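Local coordinates for protein enoyl-CoA hydratase/isomerase (Shewanella pealeana, PDB 4KPK) that probably acts as an isomerase or hydratase on enoyl-CoA thioesters, as a member of the crotonase-like family, at residues A[40-45]-A[53-58]; A[82-87]-A[133-138]; A[152-157]-A[183-188]; A[161-166]-A[218-223]. One frame throughout, in Å; residues are numbered along the deposited sequence.

Contact 1 of 4, residues A[40-45]-A[53-58]; sequences YLSCTL and VLDRSD. With EDO (1,2-ethanediol), chain B.
The guanidinium of Arg-56 lies almost flat on the ring of Tyr-40, the two planes only 15° apart. The side chains run side by side and point the same way, so that the arginine's CD sits over the middle of the ring, 3.7 Å from its centroid, in a CH-pi contact, while the charged CZ has slid outward past the phenol carbon to an off-centre cation-pi position. An extended arginine chain, with CG anti to the backbone N (chi1 -161°), gives this overlap its length. The polar ends are shared outside the pair: Tyr-40 OH bonds to Asp-64, and Arg-56 reaches Ala-62 O and forms a salt bridge with Asp-101. A leucine in place of Tyr-40 would probably leave Arg-56 without its stacking surface, freer to swing, and Asp-64 without the phenol hydroxyl.

Beyond the stack the backbones pair. Ser-42 N donates to Val-53 O at 2.9 Å and Val-53 N returns a bond of 2.9 Å to Ser-42 O, while Asp-55 N reaches Tyr-40 O at 2.8 Å. On the face turned to helix 65-80, Leu-41 CD2 rests 4.2 Å from Leu-54 CD1; both leucines touch Met-71. This is the open end of an antiparallel beta hairpin, strands 41-46 and 49-54, which forms one margin of the main sheet in this crotonase-like fold.

Contact 2 of 4, residues A[82-87]-A[133-138]; sequences EQCQIL and FPKPTI
Leu-87 holds CG anti to its own backbone N (chi1 175°), and Phe-133 does likewise with its ring (chi1 -159°); the two meet where Leu-87 CB comes within 3.9 Å of Phe-133 CE2, while CD2 of the leucine lies over a face of the ring. Lys-135 is fully extended beyond CG, and its aliphatic chain runs along the 82-87 segment: CB passes 3.7 Å from Gln-85 O, and CE comes to 3.1 Å from Cys-84 O. The ammonium thereby arrives beside the C-terminal end of helix 65-80, where it bonds to the carbonyl oxygens of Phe-78 and Lys-79, and to that of Asn-81 just beyond.

Ile-86 and Pro-136 cross at about a right angle, with CG1 of the isoleucine 3.7 Å from CG of the proline; Leu-233 of helix 222-235 packs against both. Parallel strand pairing begins here. Leu-87 N gives a nearly straight bond (172°) to Pro-136 O, and Leu-87 O accepts from Ile-138 N at 3.1 Å. Between these two bonds Thr-137 CA approaches Leu-87 O to 3.2 Å, a CA-H...O contact, and its CG2 lies by Leu-87 CB.

Strands 86-91 and 137-141 are thus joined through backbone bonds and apolar packing, with one long cationic chain at their entry. The carbonyls gathered round the lysine nitrogen probably offset much of the cost of placing a charge beside this buried contact, and the partial negative charge expected at a helix C-terminus would add to that.

Contact 3 of 4, residues A[152-157]-A[183-188]; sequences LICCSD and PYVTRA
Cys-154 faces the second helix and touches it with both side-chain atoms. Its CB lies 3.5 Å from the backbone O of Tyr-184 and near the CB of the same tyrosine, while its SG, placed anti to the carbonyl carbon (chi1 -65°), settles between Ala-188 CB at 3.7 Å and Val-185 CG2 at 3.9 Å. The carbonyl O of Cys-154 takes a rather long bond of 3.3 Å from Arg-187 NH2, bent to 142° at the hydrogen. The oxygen lies almost in the guanidinium plane, at its edge; a bend at chi3 (41°) folds the arginine back to reach it. That guanidinium also forms salt bridges with Asp-131 and Glu-252, so its orientation is fixed from several directions.

Next in sequence, Cys-155 sets its sulfur over a face of the Tyr-184 ring, 3.8 Å from the centroid and displaced toward the CG and CD1 side. Pro-183 CB lies over the opposite face, and Arg-187 NH2 stands at the ring's edge, in its plane. A serine in place of Tyr-184 lacks the ring, which would probably open a gap beside the sulfur of Cys-155 and leave the guanidinium of Arg-187 without the edge it rests against.

The contact joins the last turn of helix 148-155 to helix 182-189, with Leu-130 of helix 113-132 packing on Cys-155 and Ile-214 on Cys-154. Subunits meet here too: Arg-192 of the second subunit packs on Cys-154 and Ala-188, and Ile-256 of the third subunit on Tyr-184, placing this helix pair within the trimer interface.

Contact 4 of 4, residues A[161-166]-A[218-223]; sequences ANERAS and INDDLD
Asp-220 OD1 is gripped by two donors: the backbone N of Glu-163, at 3.1 Å in an almost straight bond (174°), and water 2, at 2.7 Å, which also accepts from Arg-164 N. The aspartate thus holds successive amides of the type I turn from Asn-162 to Ala-165, one directly and one through water. Its OD2 is 3.8 Å from Glu-163 OE2, the carboxylates only 20° from parallel; this like-charged approach probably costs some energy, eased by the exposure of both residues. Glu-163 crosses Ile-218 at about a right angle, laying CG 3.7 Å from Ile-218 CG2.

Asn-162 holds CG between its backbone N and carbonyl carbon (chi1 69°), from where ND2 reaches water 1, itself bonded to Asp-220 O, while OD1 accepts from Gly-143 N. Asn-219 N donates to Ala-161 O at 3.0 Å. The side chain of Asn-219 closes an Asx turn on Asp-221 N, and Asp-221 then N-caps the following helix.

Leu-222 CD2 packs on the backbone at Ala-161 and Asn-162. Strand 158-161 is here paired in parallel with the short edge strand 217-218, at the point where the chain enters helix 222-235; helix 206-212 lies against Ile-218.

Contacts 1, 2 and 4 all belong to the six-stranded mixed sheet, at different depths. Contact 2 is the buried one, between inner parallel strands, whereas contact 1 lies at one margin, partly buried, and contact 4 at the other, near the surface. Contact 3 leaves the sheet for a buried pair of helices at the subunit interface. Chemistry follows place: aromatic-cation stacking at the hairpin, apolar packing with a helix-end lysine in contact 2, sulfur packing in contact 3, and carboxylates with waters in contact 4. Contacts 2 and 3 meet directly through Thr-137 OG1 and Asp-157 N, while Leu-45 touches Gln-83 and Cys-84, joining contact 1 to contact 2.

Contact 1 of 4, residues A[40-45]-A[53-58]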
loop_
_atom_site.group_PDB
_atom_site.type_symbol
_atom_site.label_atom_id
_atom_site.label_comp_id
_atom_site.label_asym_id
_atom_site.label_seq_id
_atom_site.Cartn_x
_atom_site.Cartn_y
_atom_site.Cartn_z
ATOM N N TYR A 40 9.180 -25.799 -24.097
ATOM C CA TYR A 40 9.855 -24.834 -23.268
ATOM C C TYR A 40 9.706 -25.017 -21.788
ATOM O O TYR A 40 10.485 -24.423 -20.982
ATOM C CB TYR A 40 9.342 -23.449 -23.572
ATOM C CG TYR A 40 9.634 -22.918 -24.944
ATOM C CD1 TYR A 40 10.545 -23.524 -25.819
ATOM C CD2 TYR A 40 9.054 -21.755 -25.341
ATOM C CE1 TYR A 40 10.811 -22.977 -27.067
ATOM C CE2 TYR A 40 9.332 -21.208 -26.560
ATOM C CZ TYR A 40 10.193 -21.809 -27.414
ATOM O OH TYR A 40 10.399 -21.178 -28.612
ATOM N N LEU A 41 8.755 -25.850 -21.404
ATOM C CA LEU A 41 8.490 -26.101 -19.989
ATOM C C LEU A 41 8.684 -27.583 -19.666
ATOM O O LEU A 41 8.565 -28.420 -20.549
ATOM C CB LEU A 41 7.040 -25.719 -19.656
ATOM C CG LEU A 41 6.628 -24.271 -19.879
ATOM C CD1 LEU A 41 5.114 -24.060 -19.675
ATOM C CD2 LEU A 41 7.446 -23.398 -18.942
ATOM N N SER A 42 8.948 -27.867 -18.379
ATOM C CA SER A 42 8.702 -29.171 -17.759
ATOM C C SER A 42 7.581 -29.036 -16.795
ATOM O O SER A 42 7.319 -27.943 -16.246
ATOM C CB SER A 42 9.885 -29.667 -16.875
ATOM O OG SER A 42 11.071 -29.778 -17.605
ATOM N N CYS A 43 6.985 -30.167 -16.466
ATOM C CA CYS A 43 6.003 -30.153 -15.427
ATOM C C CYS A 43 5.976 -31.492 -14.781
ATOM O O CYS A 43 6.108 -32.506 -15.458
ATOM C CB CYS A 43 4.623 -29.724 -15.995
ATOM S SG CYS A 43 4.008 -30.701 -17.356
ATOM N N THR A 44 5.868 -31.502 -13.449
ATOM C CA THR A 44 5.850 -32.740 -12.666
ATOM C C THR A 44 4.861 -32.625 -11.544
ATOM O O THR A 44 4.473 -31.515 -11.141
ATOM C CB THR A 44 7.264 -33.076 -12.058
ATOM O OG1 THR A 44 7.664 -32.019 -11.179
ATOM C CG2 THR A 44 8.245 -33.205 -13.141
ATOM N N LEU A 45 4.460 -33.771 -11.009
ATOM C CA LEU A 45 3.476 -33.809 -9.948
ATOM C C LEU A 45 3.797 -34.916 -8.962
ATOM O O LEU A 45 3.862 -36.063 -9.330
ATOM C CB LEU A 45 2.086 -34.016 -10.558
ATOM C CG LEU A 45 0.912 -34.023 -9.594
ATOM C CD1 LEU A 45 0.753 -32.688 -8.894
ATOM C CD2 LEU A 45 -0.348 -34.333 -10.403
ATOM N N VAL A 53 8.156 -25.588 -14.690
ATOM C CA VAL A 53 9.559 -25.290 -14.748
ATOM C C VAL A 53 9.964 -24.707 -16.119
ATOM O O VAL A 53 9.835 -25.373 -17.137
ATOM C CB VAL A 53 10.431 -26.520 -14.429
ATOM C CG1 VAL A 53 11.921 -26.133 -14.445
ATOM C CG2 VAL A 53 10.054 -27.134 -13.084
ATOM N N LEU A 54 10.555 -23.504 -16.085
ATOM C CA LEU A 54 11.054 -22.833 -17.272
ATOM C C LEU A 54 12.329 -23.545 -17.599
ATOM O O LEU A 54 13.341 -23.642 -16.753
ATOM C CB LEU A 54 11.255 -21.327 -17.085
ATOM C CG LEU A 54 9.982 -20.477 -17.006
ATOM C CD1 LEU A 54 9.069 -20.989 -15.923
ATOM C CD2 LEU A 54 10.266 -18.989 -16.785
ATOM N N ASP A 55 12.239 -24.128 -18.783
ATOM C CA ASP A 55 13.200 -25.148 -19.264
ATOM C C ASP A 55 13.688 -24.806 -20.654
ATOM O O ASP A 55 13.840 -25.647 -21.514
ATOM C CB ASP A 55 12.566 -26.570 -19.245
ATOM C CG ASP A 55 13.609 -27.681 -19.435
ATOM O OD1 ASP A 55 14.749 -27.545 -18.878
ATOM O OD2 ASP A 55 13.310 -28.663 -20.148
ATOM N N ARG A 56 13.980 -23.542 -20.859
ATOM C CA ARG A 56 14.580 -23.107 -22.091
ATOM C C ARG A 56 15.889 -22.376 -21.780
ATOM O O ARG A 56 16.129 -21.294 -22.311
ATOM C CB ARG A 56 13.585 -22.164 -22.785
ATOM C CG ARG A 56 13.829 -21.971 -24.239
ATOM C CD ARG A 56 12.947 -20.838 -24.726
ATOM N NE ARG A 56 13.299 -20.561 -26.080
ATOM C CZ ARG A 56 13.093 -19.411 -26.720
ATOM N NH1 ARG A 56 12.511 -18.337 -26.144
ATOM N NH2 ARG A 56 13.507 -19.322 -27.969
ATOM N N SER A 57 16.733 -22.946 -20.924
ATOM C CA SER A 57 17.926 -22.204 -20.495
ATOM C C SER A 57 18.791 -21.737 -21.660
ATOM O O SER A 57 19.380 -20.643 -21.600
ATOM C CB SER A 57 18.784 -22.943 -19.434
ATOM O OG SER A 57 19.309 -24.187 -19.903
ATOM N N ASP A 58 18.847 -22.511 -22.733
ATOM C CA ASP A 58 19.764 -22.194 -23.851
ATOM C C ASP A 58 19.472 -20.796 -24.387
ATOM O O ASP A 58 20.438 -20.085 -24.789
ATOM C CB ASP A 58 19.717 -23.245 -24.991
ATOM C CG ASP A 58 20.213 -24.634 -24.557
ATOM O OD1 ASP A 58 20.684 -24.789 -23.410
ATOM O OD2 ASP A 58 20.122 -25.579 -25.374
HETATM C C1 EDO B . 10.305 -30.329 -21.805
HETATM O O1 EDO B . 8.900 -30.175 -22.005
HETATM C C2 EDO B . 10.412 -30.750 -20.349
HETATM O O2 EDO B . 11.359 -31.790 -20.184
#

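Contact 2 of 4, residues A[82-87]-A[133-138]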
loop_
_atom_site.group_PDB
_atom_site.type_symbol
_atom_site.label_atom_id
_atom_site.label_comp_id
_atom_site.label_asym_id
_atom_site.label_seq_id
_atom_site.Cartn_x
_atom_site.Cartn_y
_atom_site.Cartn_z
ATOM N N GLU A 82 -6.974 -32.797 -9.193
ATOM C CA GLU A 82 -7.324 -32.957 -7.775
ATOM C C GLU A 82 -6.139 -33.331 -6.860
ATOM O O GLU A 82 -6.185 -33.078 -5.654
ATOM C CB GLU A 82 -8.381 -34.057 -7.641
ATOM C CG GLU A 82 -9.623 -33.839 -8.487
ATOM C CD GLU A 82 -10.877 -34.016 -7.659
ATOM O OE1 GLU A 82 -11.552 -32.997 -7.410
ATOM O OE2 GLU A 82 -11.159 -35.155 -7.219
ATOM N N GLN A 83 -5.116 -33.974 -7.424
ATOM C CA GLN A 83 -3.847 -34.292 -6.717
ATOM C C GLN A 83 -2.852 -33.082 -6.540
ATOM O O GLN A 83 -1.795 -33.194 -5.900
ATOM C CB GLN A 83 -3.163 -35.431 -7.473
ATOM C CG GLN A 83 -2.258 -36.318 -6.625
ATOM C CD GLN A 83 -1.308 -37.165 -7.474
ATOM O OE1 GLN A 83 -1.762 -37.935 -8.323
ATOM N NE2 GLN A 83 0.014 -37.022 -7.252
ATOM N N CYS A 84 -3.192 -31.933 -7.131
ATOM C CA CYS A 84 -2.396 -30.705 -7.008
ATOM C C CYS A 84 -2.983 -29.862 -5.894
ATOM O O CYS A 84 -4.105 -29.312 -6.037
ATOM C CB CYS A 84 -2.385 -29.914 -8.332
ATOM S SG CYS A 84 -1.625 -28.278 -8.171
ATOM N N GLN A 85 -2.266 -29.784 -4.771
ATOM C CA GLN A 85 -2.650 -28.853 -3.687
ATOM C C GLN A 85 -1.907 -27.521 -3.796
ATOM O O GLN A 85 -2.391 -26.520 -3.335
ATOM C CB GLN A 85 -2.338 -29.424 -2.293
ATOM C CG GLN A 85 -3.333 -30.445 -1.737
ATOM C CD GLN A 85 -2.859 -31.912 -1.823
ATOM O OE1 GLN A 85 -1.991 -32.383 -1.035
ATOM N NE2 GLN A 85 -3.459 -32.655 -2.758
ATOM N N ILE A 86 -0.687 -27.546 -4.323
ATOM C CA ILE A 86 0.185 -26.411 -4.387
ATOM C C ILE A 86 0.770 -26.443 -5.788
ATOM O O ILE A 86 0.934 -27.521 -6.335
ATOM C CB ILE A 86 1.352 -26.600 -3.368
ATOM C CG1 ILE A 86 0.895 -26.254 -1.949
ATOM C CG2 ILE A 86 2.589 -25.794 -3.722
ATOM C CD1 ILE A 86 1.866 -26.799 -0.914
ATOM N N LEU A 87 1.081 -25.254 -6.339
ATOM C CA LEU A 87 1.800 -25.087 -7.599
ATOM C C LEU A 87 3.062 -24.294 -7.315
ATOM O O LEU A 87 2.999 -23.164 -6.832
ATOM C CB LEU A 87 0.999 -24.298 -8.646
ATOM C CG LEU A 87 1.836 -24.044 -9.915
ATOM C CD1 LEU A 87 2.237 -25.341 -10.636
ATOM C CD2 LEU A 87 1.193 -23.073 -10.853
ATOM N N PHE A 133 -5.307 -18.356 -9.640
ATOM C CA PHE A 133 -5.173 -19.806 -9.444
ATOM C C PHE A 133 -5.658 -20.165 -8.047
ATOM O O PHE A 133 -5.228 -19.521 -7.102
ATOM C CB PHE A 133 -3.705 -20.214 -9.605
ATOM C CG PHE A 133 -3.497 -21.665 -9.916
ATOM C CD1 PHE A 133 -3.687 -22.141 -11.208
ATOM C CD2 PHE A 133 -3.048 -22.543 -8.936
ATOM C CE1 PHE A 133 -3.467 -23.457 -11.517
ATOM C CE2 PHE A 133 -2.835 -23.894 -9.220
ATOM C CZ PHE A 133 -3.064 -24.364 -10.509
ATOM N N PRO A 134 -6.614 -21.133 -7.911
ATOM C CA PRO A 134 -7.338 -21.320 -6.640
ATOM C C PRO A 134 -6.587 -22.176 -5.631
ATOM O O PRO A 134 -7.200 -22.851 -4.789
ATOM C CB PRO A 134 -8.664 -22.024 -7.077
ATOM C CG PRO A 134 -8.289 -22.712 -8.344
ATOM C CD PRO A 134 -7.331 -21.769 -9.036
ATOM N N LYS A 135 -5.260 -22.100 -5.686
ATOM C CA LYS A 135 -4.376 -22.909 -4.918
ATOM C C LYS A 135 -3.099 -22.078 -4.686
ATOM O O LYS A 135 -2.738 -21.227 -5.515
ATOM C CB LYS A 135 -4.027 -24.165 -5.724
ATOM C CG LYS A 135 -5.182 -25.120 -5.968
ATOM C CD LYS A 135 -4.903 -26.141 -7.061
ATOM C CE LYS A 135 -6.043 -27.152 -7.127
ATOM N NZ LYS A 135 -5.920 -28.031 -8.320
ATOM N N PRO A 136 -2.445 -22.279 -3.533
ATOM C CA PRO A 136 -1.254 -21.488 -3.251
ATOM C C PRO A 136 -0.206 -21.726 -4.285
ATOM O O PRO A 136 -0.009 -22.859 -4.694
ATOM C CB PRO A 136 -0.771 -22.019 -1.885
ATOM C CG PRO A 136 -1.400 -23.348 -1.725
ATOM C CD PRO A 136 -2.670 -23.320 -2.516
ATOM N N THR A 137 0.398 -20.633 -4.745
ATOM C CA THR A 137 1.499 -20.631 -5.699
ATOM C C THR A 137 2.768 -20.068 -5.014
ATOM O O THR A 137 2.694 -19.107 -4.309
ATOM C CB THR A 137 1.151 -19.786 -6.911
ATOM O OG1 THR A 137 0.791 -18.451 -6.484
ATOM C CG2 THR A 137 -0.049 -20.387 -7.639
ATOM N N ILE A 138 3.910 -20.685 -5.274
ATOM C CA ILE A 138 5.246 -20.289 -4.754
ATOM C C ILE A 138 6.103 -20.158 -5.995
ATOM O O ILE A 138 6.198 -21.111 -6.753
ATOM C CB ILE A 138 5.865 -21.399 -3.849
ATOM C CG1 ILE A 138 4.891 -21.684 -2.710
ATOM C CG2 ILE A 138 7.235 -20.959 -3.230
ATOM C CD1 ILE A 138 5.203 -22.844 -1.869
#

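Contact 3 of 4, residues A[152-157]-A[183-188]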
loop_
_atom_site.group_PDB
_atom_site.type_symbol
_atom_site.label_atom_id
_atom_site.label_comp_id
_atom_site.label_asym_id
_atom_site.label_seq_id
_atom_site.Cartn_x
_atom_site.Cartn_y
_atom_site.Cartn_z
ATOM N N LEU A 152 4.643 -12.619 -13.479
ATOM C CA LEU A 152 4.464 -13.876 -12.800
ATOM C C LEU A 152 4.816 -13.828 -11.345
ATOM O O LEU A 152 4.108 -14.390 -10.524
ATOM C CB LEU A 152 5.319 -14.978 -13.443
ATOM C CG LEU A 152 5.031 -15.228 -14.950
ATOM C CD1 LEU A 152 5.995 -16.289 -15.399
ATOM C CD2 LEU A 152 3.592 -15.615 -15.279
ATOM N N ILE A 153 5.951 -13.237 -11.006
ATOM C CA ILE A 153 6.357 -13.187 -9.599
ATOM C C ILE A 153 5.342 -12.401 -8.793
ATOM O O ILE A 153 4.862 -12.837 -7.773
ATOM C CB ILE A 153 7.734 -12.513 -9.459
ATOM C CG1 ILE A 153 8.767 -13.439 -10.043
ATOM C CG2 ILE A 153 7.968 -12.137 -8.003
ATOM C CD1 ILE A 153 10.018 -12.725 -10.478
ATOM N N CYS A 154 4.964 -11.250 -9.302
ATOM C CA CYS A 154 3.877 -10.486 -8.700
ATOM C C CYS A 154 2.506 -11.120 -8.688
ATOM O O CYS A 154 1.669 -10.671 -7.915
ATOM C CB CYS A 154 3.824 -9.086 -9.278
ATOM S SG CYS A 154 5.367 -8.310 -8.754
ATOM N N CYS A 155 2.299 -12.178 -9.468
ATOM C CA CYS A 155 1.043 -12.918 -9.483
ATOM C C CYS A 155 1.051 -14.082 -8.494
ATOM O O CYS A 155 0.003 -14.641 -8.185
ATOM C CB CYS A 155 0.729 -13.394 -10.904
ATOM S SG CYS A 155 0.133 -12.054 -11.928
ATOM N N SER A 156 2.229 -14.422 -7.987
ATOM C CA SER A 156 2.389 -15.576 -7.100
ATOM C C SER A 156 2.080 -15.168 -5.704
ATOM O O SER A 156 2.182 -14.022 -5.377
ATOM C CB SER A 156 3.799 -16.128 -7.172
ATOM O OG SER A 156 4.064 -16.558 -8.509
ATOM N N ASP A 157 1.666 -16.116 -4.870
ATOM C CA ASP A 157 1.321 -15.782 -3.491
ATOM C C ASP A 157 2.637 -15.626 -2.628
ATOM O O ASP A 157 2.670 -14.805 -1.690
ATOM C CB ASP A 157 0.393 -16.840 -2.918
ATOM C CG ASP A 157 -0.970 -16.917 -3.669
ATOM O OD1 ASP A 157 -1.605 -15.865 -3.906
ATOM O OD2 ASP A 157 -1.410 -18.049 -4.023
ATOM N N PRO A 183 -0.756 -4.148 -13.373
ATOM C CA PRO A 183 -1.719 -4.160 -12.283
ATOM C C PRO A 183 -1.200 -4.970 -11.121
ATOM O O PRO A 183 -1.396 -4.630 -9.971
ATOM C CB PRO A 183 -3.029 -4.790 -12.932
ATOM C CG PRO A 183 -2.879 -4.630 -14.410
ATOM C CD PRO A 183 -1.379 -4.515 -14.680
ATOM N N TYR A 184 -0.559 -6.074 -11.441
ATOM C CA TYR A 184 -0.044 -6.998 -10.478
ATOM C C TYR A 184 1.220 -6.437 -9.876
ATOM O O TYR A 184 1.486 -6.575 -8.700
ATOM C CB TYR A 184 0.213 -8.342 -11.185
ATOM C CG TYR A 184 -1.026 -8.774 -11.935
ATOM C CD1 TYR A 184 -2.090 -9.366 -11.270
ATOM C CD2 TYR A 184 -1.154 -8.561 -13.289
ATOM C CE1 TYR A 184 -3.276 -9.743 -11.970
ATOM C CE2 TYR A 184 -2.338 -8.903 -13.978
ATOM C CZ TYR A 184 -3.382 -9.506 -13.330
ATOM O OH TYR A 184 -4.569 -9.867 -14.027
ATOM N N VAL A 185 2.007 -5.777 -10.687
ATOM C CA VAL A 185 3.298 -5.305 -10.188
ATOM C C VAL A 185 3.054 -4.165 -9.230
ATOM O O VAL A 185 3.696 -4.095 -8.190
ATOM C CB VAL A 185 4.232 -4.927 -11.319
ATOM C CG1 VAL A 185 5.396 -4.064 -10.842
ATOM C CG2 VAL A 185 4.714 -6.191 -12.012
ATOM N N THR A 186 2.075 -3.321 -9.570
ATOM C CA THR A 186 1.674 -2.184 -8.758
ATOM C C THR A 186 1.055 -2.609 -7.438
ATOM O O THR A 186 1.323 -2.021 -6.352
ATOM C CB THR A 186 0.742 -1.245 -9.575
ATOM O OG1 THR A 186 1.431 -0.875 -10.748
ATOM C CG2 THR A 186 0.448 0.027 -8.839
ATOM N N ARG A 187 0.246 -3.639 -7.496
ATOM C CA ARG A 187 -0.296 -4.182 -6.276
ATOM C C ARG A 187 0.853 -4.624 -5.332
ATOM O O ARG A 187 0.780 -4.435 -4.120
ATOM C CB ARG A 187 -1.176 -5.385 -6.570
ATOM C CG ARG A 187 -2.046 -5.802 -5.422
ATOM C CD ARG A 187 -2.811 -7.063 -5.725
ATOM N NE ARG A 187 -1.971 -7.995 -6.409
ATOM C CZ ARG A 187 -2.386 -9.052 -7.100
ATOM N NH1 ARG A 187 -3.666 -9.298 -7.229
ATOM N NH2 ARG A 187 -1.485 -9.877 -7.658
ATOM N N ALA A 188 1.890 -5.220 -5.882
ATOM C CA ALA A 188 2.950 -5.772 -5.045
ATOM C C ALA A 188 3.816 -4.708 -4.431
ATOM O O ALA A 188 3.942 -4.651 -3.246
ATOM C CB ALA A 188 3.785 -6.701 -5.878
#

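Contact 4 of 4, residues A[161-166]-A[218-223]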
loop_
_atom_site.group_PDB
_atom_site.type_symbol
_atom_site.label_atom_id
_atom_site.label_comp_id
_atom_site.label_asym_id
_atom_site.label_seq_id
_atom_site.Cartn_x
_atom_site.Cartn_y
_atom_site.Cartn_z
ATOM N N ALA A 161 13.775 -15.370 -3.853
ATOM C CA ALA A 161 14.830 -15.187 -4.851
ATOM C C ALA A 161 16.237 -15.454 -4.218
ATOM O O ALA A 161 16.332 -15.423 -3.006
ATOM C CB ALA A 161 14.782 -13.804 -5.434
ATOM N N ASN A 162 17.260 -15.742 -5.050
ATOM C CA ASN A 162 18.666 -15.842 -4.567
ATOM C C ASN A 162 19.276 -14.460 -4.514
ATOM O O ASN A 162 18.613 -13.485 -4.875
ATOM C CB ASN A 162 19.525 -16.823 -5.384
ATOM C CG ASN A 162 19.817 -16.362 -6.803
ATOM O OD1 ASN A 162 19.468 -15.266 -7.247
ATOM N ND2 ASN A 162 20.469 -17.238 -7.537
ATOM N N GLU A 163 20.514 -14.369 -4.028
ATOM C CA GLU A 163 21.140 -13.075 -3.739
ATOM C C GLU A 163 21.521 -12.293 -4.989
ATOM O O GLU A 163 21.540 -11.055 -4.971
ATOM C CB GLU A 163 22.365 -13.277 -2.818
ATOM C CG GLU A 163 22.025 -13.180 -1.331
ATOM C CD GLU A 163 23.059 -13.855 -0.451
ATOM O OE1 GLU A 163 24.245 -13.469 -0.514
ATOM O OE2 GLU A 163 22.685 -14.759 0.336
ATOM N N ARG A 164 21.811 -13.015 -6.068
ATOM C CA ARG A 164 22.121 -12.407 -7.382
ATOM C C ARG A 164 20.876 -11.970 -8.176
ATOM O O ARG A 164 21.045 -11.413 -9.281
ATOM C CB ARG A 164 22.870 -13.389 -8.285
ATOM C CG ARG A 164 24.361 -13.446 -8.067
ATOM C CD ARG A 164 24.968 -14.490 -8.999
ATOM N NE ARG A 164 26.431 -14.565 -8.877
ATOM C CZ ARG A 164 27.285 -13.663 -9.368
ATOM N NH1 ARG A 164 26.844 -12.583 -10.012
ATOM N NH2 ARG A 164 28.598 -13.837 -9.222
ATOM N N ALA A 165 19.655 -12.239 -7.660
ATOM C CA ALA A 165 18.424 -11.894 -8.446
ATOM C C ALA A 165 18.360 -10.458 -8.909
ATOM O O ALA A 165 18.726 -9.532 -8.210
ATOM C CB ALA A 165 17.172 -12.231 -7.693
ATOM N N SER A 166 17.885 -10.279 -10.118
ATOM C CA SER A 166 17.995 -9.020 -10.790
ATOM C C SER A 166 16.630 -8.653 -11.345
ATOM O O SER A 166 15.939 -9.535 -11.881
ATOM C CB SER A 166 18.959 -9.211 -11.964
ATOM O OG SER A 166 19.886 -8.203 -11.980
ATOM N N ILE A 218 14.987 -14.147 0.782
ATOM C CA ILE A 218 16.185 -14.256 -0.008
ATOM C C ILE A 218 16.992 -15.451 0.517
ATOM O O ILE A 218 17.302 -15.533 1.714
ATOM C CB ILE A 218 17.058 -12.999 0.129
ATOM C CG1 ILE A 218 16.367 -11.702 -0.376
ATOM C CG2 ILE A 218 18.386 -13.190 -0.594
ATOM C CD1 ILE A 218 17.213 -10.440 -0.181
ATOM N N ASN A 219 17.355 -16.358 -0.378
ATOM C CA ASN A 219 18.117 -17.525 0.000
ATOM C C ASN A 219 18.750 -18.101 -1.235
ATOM O O ASN A 219 18.057 -18.397 -2.227
ATOM C CB ASN A 219 17.164 -18.551 0.618
ATOM C CG ASN A 219 17.877 -19.616 1.463
ATOM O OD1 ASN A 219 19.053 -19.919 1.281
ATOM N ND2 ASN A 219 17.129 -20.206 2.378
ATOM N N ASP A 220 20.070 -18.257 -1.218
ATOM C CA ASP A 220 20.758 -19.016 -2.292
ATOM C C ASP A 220 20.332 -20.501 -2.439
ATOM O O ASP A 220 20.538 -21.109 -3.469
ATOM C CB ASP A 220 22.272 -18.949 -2.101
ATOM C CG ASP A 220 22.850 -17.626 -2.517
ATOM O OD1 ASP A 220 22.189 -16.869 -3.291
ATOM O OD2 ASP A 220 23.981 -17.371 -2.071
ATOM N N ASP A 221 19.747 -21.091 -1.412
ATOM C CA ASP A 221 19.267 -22.431 -1.557
ATOM C C ASP A 221 17.772 -22.308 -1.651
ATOM O O ASP A 221 17.093 -22.295 -0.638
ATOM C CB ASP A 221 19.683 -23.265 -0.360
ATOM C CG ASP A 221 19.410 -24.729 -0.562
ATOM O OD1 ASP A 221 18.524 -25.150 -1.394
ATOM O OD2 ASP A 221 20.123 -25.494 0.099
ATOM N N LEU A 222 17.279 -22.205 -2.884
ATOM C CA LEU A 222 15.866 -21.963 -3.158
ATOM C C LEU A 222 14.970 -23.138 -2.712
ATOM O O LEU A 222 13.884 -22.903 -2.178
ATOM C CB LEU A 222 15.681 -21.619 -4.650
ATOM C CG LEU A 222 16.330 -20.277 -5.011
ATOM C CD1 LEU A 222 16.486 -20.032 -6.512
ATOM C CD2 LEU A 222 15.641 -19.139 -4.301
ATOM N N ASP A 223 15.485 -24.361 -2.852
ATOM C CA ASP A 223 14.797 -25.615 -2.439
ATOM C C ASP A 223 14.632 -25.715 -0.915
ATOM O O ASP A 223 13.546 -25.907 -0.425
ATOM C CB ASP A 223 15.540 -26.862 -2.975
ATOM C CG ASP A 223 15.239 -27.151 -4.448
ATOM O OD1 ASP A 223 14.557 -26.336 -5.111
ATOM O OD2 ASP A 223 15.674 -28.201 -4.963
HETATM O O HOH W 1 20.376 -20.153 -6.380
HETATM O O HOH W 2 22.840 -16.047 -5.776
#